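Local structure of similarities with probable monooxygenase (Photorhabdus luminescens, 4HB9) at residues A[7-19]-A[114-126]. The protein binds flavin-adenine dinucleotide and probably acts as a flavin-dependent monooxygenase of the aromatic-ring hydroxylase type. Numbering follows the deposited sequence.
Sequences IGAGIGGTCLAHG and LKEILNKGLANTI. With FAD (flavin-adenine dinucleotide), chain B; EDO (1,2-ethanediol), chain E; EDO (1,2-ethanediol), chain L.
The glycine-rich turn and first helix of the Rossmann-type FAD-binding fold pack here on helix 111-119 and the loop after it, Ile11 and Thr14 meeting Leu118, and Thr14 and His18 meeting Leu122. The short axes of helices 11-19 and 114-119 approach to 9.6 Å and cross at 29°, running in roughly the same N-to-C direction. Thr14 faces Leu118 where the two backbones come nearest. Its OG1, held between backbone N and carbonyl carbon (chi1 57°), turns back to Gly10 O at 2.8 Å; that oxygen also accepts from Thr14 N, the two donors arriving from opposite faces of its plane. With the hydroxyl so occupied, its flank rests against Leu118 CB, and Thr14 CB meets Leu122 CD1 at 3.7 Å. Toward the cofactor, Ile11 CD1 lies among Leu114 CD2, Lys115 CD (3.6 Å) and Leu118 CD1. Lys115, bent at chi2, chi3 and chi4, curls so that NZ donates in the carbonyl plane to Ala9 O (3.1 Å); a water, doubtfully placed because implausibly close to an ethanediol, bridges both atoms to Asn119 OD1. At the far end the His18 ring gives NE2-H, nearly in its own plane, to Leu118 O (2.8 Å, 155°), while ND1 is hydrogen-bonded to another ethanediol, probably from the crystallisation liquor. Leu122 CD2 covers one ring face as a CH-pi contact, 3.9 Å from the centroid. Beyond, strand 26-30 packs on Ala9 and Ala17. Ile11 N and Gly12 N donate to the FAD pyrophosphate, placing the contact beside the strand-turn-helix GxGxxG site characteristic of Rossmann-type dinucleotide-binding folds, as in FAD-dependent monooxygenases.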
ATOM      1  N   ILE A   7       5.892  15.701   0.010  1.00 17.59           N
ATOM      2  CA  ILE A   7       4.998  15.564  -1.143  1.00 17.83           C
ATOM      3  C   ILE A   7       4.187  14.284  -0.948  1.00 18.57           C
ATOM      4  O   ILE A   7       4.766  13.182  -0.896  1.00 18.29           O
ATOM      5  CB  ILE A   7       5.730  15.492  -2.490  1.00 18.39           C
ATOM      6  CG1 ILE A   7       6.763  16.636  -2.640  1.00 18.73           C
ATOM      7  CG2 ILE A   7       4.724  15.566  -3.618  1.00 18.46           C
ATOM      8  CD1 ILE A   7       6.250  18.036  -2.397  1.00 18.61           C
ATOM      9  N   GLY A   8       2.866  14.449  -0.809  1.00 18.23           N
ATOM     10  CA  GLY A   8       1.949  13.320  -0.653  1.00 18.86           C
ATOM     11  C   GLY A   8       1.378  13.131   0.740  1.00 18.26           C
ATOM     12  O   GLY A   8       2.108  12.846   1.693  1.00 18.80           O
ATOM     13  N   ALA A   9       0.062  13.296   0.846  1.00 18.58           N
ATOM     14  CA  ALA A   9      -0.682  12.963   2.054  1.00 18.42           C
ATOM     15  C   ALA A   9      -1.279  11.564   1.920  1.00 19.92           C
ATOM     16  O   ALA A   9      -2.504  11.368   2.022  1.00 19.83           O
ATOM     17  CB  ALA A   9      -1.773  13.959   2.308  1.00 17.54           C
ATOM     18  N   GLY A  10      -0.402  10.599   1.669  1.00 19.43           N
ATOM     19  CA  GLY A  10      -0.770   9.182   1.668  1.00 18.60           C
ATOM     20  C   GLY A  10      -0.475   8.556   3.010  1.00 17.27           C
ATOM     21  O   GLY A  10      -0.330   9.234   4.023  1.00 17.16           O
ATOM     22  N   ILE A  11      -0.366   7.239   3.026  1.00 17.46           N
ATOM     23  CA  ILE A  11      -0.131   6.529   4.266  1.00 17.84           C
ATOM     24  C   ILE A  11       1.154   6.994   4.942  1.00 17.19           C
ATOM     25  O   ILE A  11       1.157   7.338   6.130  1.00 17.06           O
ATOM     26  CB  ILE A  11      -0.025   5.008   4.025  1.00 19.60           C
ATOM     27  CG1 ILE A  11      -1.319   4.440   3.423  1.00 22.72           C
ATOM     28  CG2 ILE A  11       0.311   4.280   5.308  1.00 19.39           C
ATOM     29  CD1 ILE A  11      -2.573   4.667   4.220  1.00 25.08           C
ATOM     30  N   GLY A  12       2.252   6.970   4.188  1.00 16.50           N
ATOM     31  CA  GLY A  12       3.557   7.340   4.714  1.00 16.29           C
ATOM     32  C   GLY A  12       3.691   8.796   5.111  1.00 16.49           C
ATOM     33  O   GLY A  12       4.183   9.100   6.193  1.00 16.46           O
ATOM     34  N   GLY A  13       3.233   9.689   4.242  1.00 16.58           N
ATOM     35  CA  GLY A  13       3.413  11.130   4.441  1.00 16.58           C
ATOM     36  C   GLY A  13       2.664  11.662   5.644  1.00 16.68           C
ATOM     37  O   GLY A  13       3.182  12.478   6.407  1.00 16.63           O
ATOM     38  N   THR A  14       1.440  11.190   5.832  1.00 17.43           N
ATOM     39  CA  THR A  14       0.661  11.592   6.991  1.00 16.86           C
ATOM     40  C   THR A  14       1.259  11.041   8.270  1.00 16.75           C
ATOM     41  O   THR A  14       1.386  11.775   9.260  1.00 17.46           O
ATOM     42  CB  THR A  14      -0.827  11.189   6.852  1.00 17.36           C
ATOM     43  OG1 THR A  14      -0.946   9.785   6.648  1.00 16.46           O
ATOM     44  CG2 THR A  14      -1.490  11.910   5.715  1.00 17.63           C
ATOM     45  N   CYS A  15       1.662   9.771   8.268  1.00 16.83           N
ATOM     46  CA  CYS A  15       2.283   9.199   9.450  1.00 17.16           C
ATOM     47  C   CYS A  15       3.530  10.002   9.801  1.00 16.89           C
ATOM     48  O   CYS A  15       3.736  10.350  10.964  1.00 16.33           O
ATOM     49  CB  CYS A  15       2.640   7.721   9.285  1.00 16.52           C
ATOM     50  SG  CYS A  15       3.097   6.895  10.825  1.00 19.09           S
ATOM     51  N   LEU A  16       4.354  10.293   8.793  1.00 16.48           N
ATOM     52  CA  LEU A  16       5.558  11.094   9.001  1.00 16.72           C
ATOM     53  C   LEU A  16       5.240  12.451   9.620  1.00 16.72           C
ATOM     54  O   LEU A  16       5.916  12.873  10.539  1.00 17.68           O
ATOM     55  CB  LEU A  16       6.326  11.302   7.684  1.00 16.67           C
ATOM     56  CG  LEU A  16       7.616  12.131   7.772  1.00 16.58           C
ATOM     57  CD1 LEU A  16       8.642  11.513   8.707  1.00 16.22           C
ATOM     58  CD2 LEU A  16       8.220  12.321   6.377  1.00 16.98           C
ATOM     59  N   ALA A  17       4.239  13.144   9.102  1.00 17.19           N
ATOM     60  CA  ALA A  17       3.931  14.480   9.598  1.00 16.70           C
ATOM     61  C   ALA A  17       3.498  14.435  11.061  1.00 16.89           C
ATOM     62  O   ALA A  17       3.938  15.251  11.853  1.00 17.03           O
ATOM     63  CB  ALA A  17       2.907  15.181   8.725  1.00 16.63           C
ATOM     64  N   HIS A  18       2.714  13.425  11.447  1.00 17.31           N
ATOM     65  CA  HIS A  18       2.386  13.215  12.850  1.00 16.63           C
ATOM     66  C   HIS A  18       3.611  13.035  13.715  1.00 16.80           C
ATOM     67  O   HIS A  18       3.734  13.641  14.801  1.00 16.53           O
ATOM     68  CB  HIS A  18       1.472  12.002  13.022  1.00 16.14           C
ATOM     69  CG  HIS A  18       0.059  12.276  12.664  1.00 15.84           C
ATOM     70  ND1 HIS A  18      -0.704  13.206  13.327  1.00 15.49           N
ATOM     71  CD2 HIS A  18      -0.736  11.746  11.710  1.00 16.78           C
ATOM     72  CE1 HIS A  18      -1.903  13.246  12.787  1.00 16.60           C
ATOM     73  NE2 HIS A  18      -1.951  12.365  11.811  1.00 16.90           N
ATOM     74  N   GLY A  19       4.535  12.211  13.234  1.00 14.84           N
ATOM     75  CA  GLY A  19       5.737  11.934  13.979  1.00 16.03           C
ATOM     76  C   GLY A  19       6.605  13.166  14.172  1.00 16.20           C
ATOM     77  O   GLY A  19       7.108  13.419  15.271  1.00 16.38           O
ATOM     78  N   LEU A 114      -8.578   4.206   7.574  1.00 15.69           N
ATOM     79  CA  LEU A 114      -7.210   4.452   7.935  1.00 16.97           C
ATOM     80  C   LEU A 114      -6.808   5.855   7.496  1.00 18.16           C
ATOM     81  O   LEU A 114      -6.199   6.605   8.297  1.00 19.67           O
ATOM     82  CB  LEU A 114      -6.280   3.403   7.350  1.00 16.48           C
ATOM     83  CG  LEU A 114      -4.799   3.541   7.674  1.00 16.72           C
ATOM     84  CD1 LEU A 114      -4.546   3.520   9.164  1.00 17.83           C
ATOM     85  CD2 LEU A 114      -4.027   2.442   6.982  1.00 17.31           C
ATOM     86  N   LYS A 115      -7.182   6.239   6.277  1.00 18.83           N
ATOM     87  CA  LYS A 115      -6.855   7.608   5.790  1.00 20.04           C
ATOM     88  C   LYS A 115      -7.540   8.713   6.606  1.00 19.55           C
ATOM     89  O   LYS A 115      -6.929   9.733   6.921  1.00 17.91           O
ATOM     90  CB  LYS A 115      -7.175   7.787   4.311  1.00 22.43           C
ATOM     91  CG  LYS A 115      -6.189   7.108   3.362  1.00 25.77           C
ATOM     92  CD  LYS A 115      -4.723   7.524   3.542  1.00 28.59           C
ATOM     93  CE  LYS A 115      -4.464   9.038   3.445  1.00 31.16           C
ATOM     94  NZ  LYS A 115      -5.052   9.616   2.207  1.00 33.10           N
ATOM     95  N   GLU A 116      -8.808   8.523   6.940  1.00 19.50           N
ATOM     96  CA  GLU A 116      -9.523   9.497   7.774  1.00 21.02           C
ATOM     97  C   GLU A 116      -8.851   9.666   9.133  1.00 19.46           C
ATOM     98  O   GLU A 116      -8.720  10.795   9.625  1.00 18.66           O
ATOM     99  CB  GLU A 116     -11.007   9.114   7.951  1.00 22.52           C
ATOM    100  CG  GLU A 116     -11.807   9.191   6.658  1.00 26.54           C
ATOM    101  CD  GLU A 116     -11.706  10.545   5.965  1.00 29.23           C
ATOM    102  OE1 GLU A 116     -12.298  11.511   6.462  1.00 37.90           O
ATOM    103  OE2 GLU A 116     -11.048  10.635   4.909  1.00 34.86           O
ATOM    104  N   ILE A 117      -8.394   8.551   9.719  1.00 17.66           N
ATOM    105  CA  ILE A 117      -7.675   8.576  10.975  1.00 18.29           C
ATOM    106  C   ILE A 117      -6.308   9.250  10.862  1.00 18.65           C
ATOM    107  O   ILE A 117      -5.932  10.051  11.713  1.00 17.51           O
ATOM    108  CB  ILE A 117      -7.545   7.158  11.544  1.00 19.05           C
ATOM    109  CG1 ILE A 117      -8.936   6.685  11.976  1.00 19.20           C
ATOM    110  CG2 ILE A 117      -6.558   7.104  12.690  1.00 20.33           C
ATOM    111  CD1 ILE A 117      -8.998   5.192  12.208  1.00 19.42           C
ATOM    112  N   LEU A 118      -5.578   8.912   9.808  1.00 17.88           N
ATOM    113  CA  LEU A 118      -4.314   9.582   9.513  1.00 17.67           C
ATOM    114  C   LEU A 118      -4.488  11.082   9.229  1.00 18.60           C
ATOM    115  O   LEU A 118      -3.638  11.886   9.645  1.00 19.64           O
ATOM    116  CB  LEU A 118      -3.599   8.906   8.358  1.00 18.29           C
ATOM    117  CG  LEU A 118      -2.883   7.624   8.814  1.00 19.59           C
ATOM    118  CD1 LEU A 118      -2.528   6.806   7.594  1.00 20.23           C
ATOM    119  CD2 LEU A 118      -1.630   7.942   9.634  1.00 22.06           C
ATOM    120  N   ASN A 119      -5.569  11.467   8.555  1.00 18.66           N
ATOM    121  CA  ASN A 119      -5.784  12.887   8.240  1.00 20.59           C
ATOM    122  C   ASN A 119      -6.205  13.730   9.438  1.00 20.72           C
ATOM    123  O   ASN A 119      -5.971  14.944   9.456  1.00 19.37           O
ATOM    124  CB  ASN A 119      -6.803  13.062   7.116  1.00 22.12           C
ATOM    125  CG  ASN A 119      -6.270  12.623   5.768  1.00 24.94           C
ATOM    126  OD1 ASN A 119      -5.097  12.329   5.614  1.00 26.06           O
ATOM    127  ND2 ASN A 119      -7.151  12.565   4.780  1.00 29.22           N
ATOM    128  N   LYS A 120      -6.789  13.095  10.461  1.00 20.70           N
ATOM    129  CA  LYS A 120      -7.299  13.814  11.607  1.00 21.57           C
ATOM    130  C   LYS A 120      -6.130  14.514  12.318  1.00 20.81           C
ATOM    131  O   LYS A 120      -5.131  13.890  12.617  1.00 20.65           O
ATOM    132  CB  LYS A 120      -7.988  12.843  12.570  1.00 23.88           C
ATOM    133  CG  LYS A 120      -8.450  13.450  13.872  1.00 28.39           C
ATOM    134  CD  LYS A 120      -9.806  14.133  13.732  1.00 34.52           C
ATOM    135  CE  LYS A 120     -10.372  14.536  15.093  1.00 39.03           C
ATOM    136  NZ  LYS A 120     -10.350  13.394  16.062  1.00 39.68           N
ATOM    137  N   GLY A 121      -6.276  15.804  12.608  1.00 20.82           N
ATOM    138  CA  GLY A 121      -5.219  16.532  13.290  1.00 20.89           C
ATOM    139  C   GLY A 121      -4.268  17.216  12.326  1.00 21.13           C
ATOM    140  O   GLY A 121      -3.436  17.997  12.772  1.00 21.52           O
ATOM    141  N   LEU A 122      -4.361  16.903  11.031  1.00 20.47           N
ATOM    142  CA  LEU A 122      -3.492  17.490  10.004  1.00 21.32           C
ATOM    143  C   LEU A 122      -4.206  18.497   9.093  1.00 24.17           C
ATOM    144  O   LEU A 122      -3.679  18.852   8.033  1.00 22.11           O
ATOM    145  CB  LEU A 122      -2.851  16.387   9.139  1.00 20.43           C
ATOM    146  CG  LEU A 122      -1.968  15.354   9.819  1.00 20.04           C
ATOM    147  CD1 LEU A 122      -1.475  14.329   8.789  1.00 19.49           C
ATOM    148  CD2 LEU A 122      -0.801  15.968  10.568  1.00 20.14           C
ATOM    149  N   ALA A 123      -5.380  19.000   9.501  1.00 25.63           N
ATOM    150  CA  ALA A 123      -6.177  19.855   8.604  1.00 27.88           C
ATOM    151  C   ALA A 123      -5.419  21.104   8.187  1.00 29.55           C
ATOM    152  O   ALA A 123      -5.584  21.596   7.079  1.00 29.83           O
ATOM    153  CB  ALA A 123      -7.496  20.250   9.253  1.00 29.25           C
ATOM    154  N   ASN A 124      -4.589  21.617   9.078  1.00 28.19           N
ATOM    155  CA  ASN A 124      -3.833  22.825   8.787  1.00 30.43           C
ATOM    156  C   ASN A 124      -2.332  22.517   8.494  1.00 29.95           C
ATOM    157  O   ASN A 124      -1.483  23.411   8.441  1.00 31.06           O
ATOM    158  CB  ASN A 124      -4.126  23.819   9.927  1.00 32.96           C
ATOM    159  CG  ASN A 124      -5.653  23.993  10.149  1.00 37.71           C
ATOM    160  OD1 ASN A 124      -6.417  24.281   9.198  1.00 33.80           O
ATOM    161  ND2 ASN A 124      -6.120  23.744  11.384  1.00 38.69           N
ATOM    162  N   THR A 125      -2.025  21.228   8.263  1.00 26.41           N
ATOM    163  CA  THR A 125      -0.699  20.777   7.814  1.00 24.04           C
ATOM    164  C   THR A 125      -0.721  20.422   6.325  1.00 23.17           C
ATOM    165  O   THR A 125       0.271  20.634   5.610  1.00 21.89           O
ATOM    166  CB  THR A 125      -0.257  19.524   8.593  1.00 24.55           C
ATOM    167  OG1 THR A 125      -0.141  19.848   9.975  1.00 24.36           O
ATOM    168  CG2 THR A 125       1.089  18.964   8.108  1.00 23.96           C
ATOM    169  N   ILE A 126      -1.828  19.825   5.876  1.00 22.03           N
ATOM    170  CA  ILE A 126      -1.948  19.362   4.497  1.00 22.19           C
ATOM    171  C   ILE A 126      -2.413  20.497   3.629  1.00 22.94           C
ATOM    172  O   ILE A 126      -3.448  21.101   3.897  1.00 23.75           O
ATOM    173  CB  ILE A 126      -2.936  18.207   4.344  1.00 21.30           C
ATOM    174  CG1 ILE A 126      -2.482  17.031   5.193  1.00 19.85           C
ATOM    175  CG2 ILE A 126      -3.031  17.793   2.884  1.00 21.27           C
ATOM    176  CD1 ILE A 126      -3.552  15.987   5.380  1.00 20.08           C
TER
HETATM  177  PA  FAD B 501       0.231   6.436  -1.181  1.00 18.99           P
HETATM  178  O1A FAD B 501      -0.472   5.986   0.073  1.00 17.00           O
HETATM  179  O2A FAD B 501      -0.114   6.002  -2.564  1.00 17.34           O
HETATM  180  O5B FAD B 501       0.292   8.035  -1.159  1.00 19.33           O
HETATM  181  C5B FAD B 501       0.875   8.785  -2.209  1.00 19.32           C
HETATM  182  C4B FAD B 501       0.247  10.161  -2.106  1.00 19.66           C
HETATM  183  O4B FAD B 501       0.992  11.070  -2.937  1.00 18.75           O
HETATM  184  C3B FAD B 501      -1.224  10.202  -2.565  1.00 19.66           C
HETATM  185  O3B FAD B 501      -2.040  10.934  -1.649  1.00 18.16           O
HETATM  186  C2B FAD B 501      -1.118  10.892  -3.910  1.00 19.94           C
HETATM  187  O2B FAD B 501      -2.268  11.611  -4.315  1.00 19.53           O
HETATM  188  C1B FAD B 501       0.063  11.842  -3.665  1.00 18.90           C
HETATM  189  N9A FAD B 501       0.760  12.322  -4.860  1.00 19.36           N
HETATM  190  C8A FAD B 501       1.182  11.590  -5.925  1.00 21.62           C
HETATM  191  N7A FAD B 501       1.862  12.370  -6.814  1.00 22.13           N
HETATM  192  C5A FAD B 501       1.859  13.618  -6.299  1.00 21.17           C
HETATM  193  C6A FAD B 501       2.394  14.917  -6.750  1.00 21.46           C
HETATM  194  N6A FAD B 501       3.029  14.946  -7.945  1.00 21.83           N
HETATM  195  N1A FAD B 501       2.191  16.000  -5.972  1.00 21.02           N
HETATM  196  C2A FAD B 501       1.557  15.904  -4.781  1.00 22.38           C
HETATM  197  N3A FAD B 501       1.042  14.756  -4.298  1.00 20.84           N
HETATM  198  C4A FAD B 501       1.167  13.590  -5.014  1.00 21.16           C
HETATM  199  N1  FAD B 501      -0.292  -2.611   2.057  1.00 22.50           N
HETATM  200  C2  FAD B 501      -0.173  -3.302   3.214  1.00 23.92           C
HETATM  201  O2  FAD B 501       0.829  -3.127   3.992  1.00 22.71           O
HETATM  202  N3  FAD B 501      -1.122  -4.186   3.573  1.00 21.82           N
HETATM  203  C4  FAD B 501      -2.192  -4.496   2.833  1.00 22.73           C
HETATM  204  O4  FAD B 501      -3.027  -5.346   3.244  1.00 20.78           O
HETATM  205  C4X FAD B 501      -2.367  -3.820   1.545  1.00 22.52           C
HETATM  206  N5  FAD B 501      -3.436  -4.062   0.732  1.00 24.69           N
HETATM  207  C5X FAD B 501      -3.540  -3.413  -0.451  1.00 24.66           C
HETATM  208  C6  FAD B 501      -4.609  -3.667  -1.302  1.00 24.35           C
HETATM  209  C7  FAD B 501      -4.742  -3.003  -2.524  1.00 24.60           C
HETATM  210  C7M FAD B 501      -5.910  -3.279  -3.452  1.00 26.16           C
HETATM  211  C8  FAD B 501      -3.723  -2.020  -2.931  1.00 25.33           C
HETATM  212  C8M FAD B 501      -3.845  -1.275  -4.242  1.00 26.77           C
HETATM  213  C9  FAD B 501      -2.650  -1.762  -2.083  1.00 25.32           C
HETATM  214  C9A FAD B 501      -2.508  -2.412  -0.857  1.00 23.98           C
HETATM  215  N10 FAD B 501      -1.414  -2.146  -0.003  1.00 23.38           N
HETATM  216  C10 FAD B 501      -1.310  -2.838   1.199  1.00 22.79           C
HETATM  217  C1' FAD B 501      -0.335  -1.206  -0.368  1.00 22.72           C
HETATM  218  C2' FAD B 501      -0.538   0.194   0.207  1.00 21.11           C
HETATM  219  O2' FAD B 501      -1.843   0.675  -0.067  1.00 20.88           O
HETATM  220  C3' FAD B 501       0.490   1.138  -0.413  1.00 19.79           C
HETATM  221  O3' FAD B 501       1.755   0.478  -0.444  1.00 21.26           O
HETATM  222  C4' FAD B 501       0.615   2.410   0.412  1.00 19.01           C
HETATM  223  O4' FAD B 501      -0.477   3.248   0.081  1.00 18.96           O
HETATM  224  C5' FAD B 501       1.903   3.156   0.136  1.00 18.62           C
HETATM  225  O5' FAD B 501       1.900   4.308   0.953  1.00 18.00           O
HETATM  226  P   FAD B 501       2.552   5.651   0.351  1.00 18.21           P
HETATM  227  O1P FAD B 501       2.298   6.693   1.413  1.00 17.60           O
HETATM  228  O2P FAD B 501       3.953   5.347  -0.109  1.00 16.96           O
HETATM  229  O3P FAD B 501       1.774   6.031  -1.001  1.00 16.51           O
HETATM  230  C1  EDO E 504       0.422  15.555  15.855  1.00 28.50           C
HETATM  231  O1  EDO E 504      -0.207  15.387  14.623  1.00 22.76           O
HETATM  232  C2  EDO E 504       1.148  14.279  16.201  1.00 27.76           C
HETATM  233  O2  EDO E 504       2.394  14.603  16.664  1.00 29.05           O
HETATM  234  C1  EDO L 511      -6.239  11.974  -0.283  1.00 52.23           C
HETATM  235  O1  EDO L 511      -5.149  12.520   0.463  1.00 52.81           O
HETATM  236  C2  EDO L 511      -5.778  11.820  -1.716  1.00 51.97           C
HETATM  237  O2  EDO L 511      -4.773  10.802  -1.814  1.00 50.61           O
HETATM  238  O   HOH W   1      -4.921  12.219   2.773  1.00 36.96           O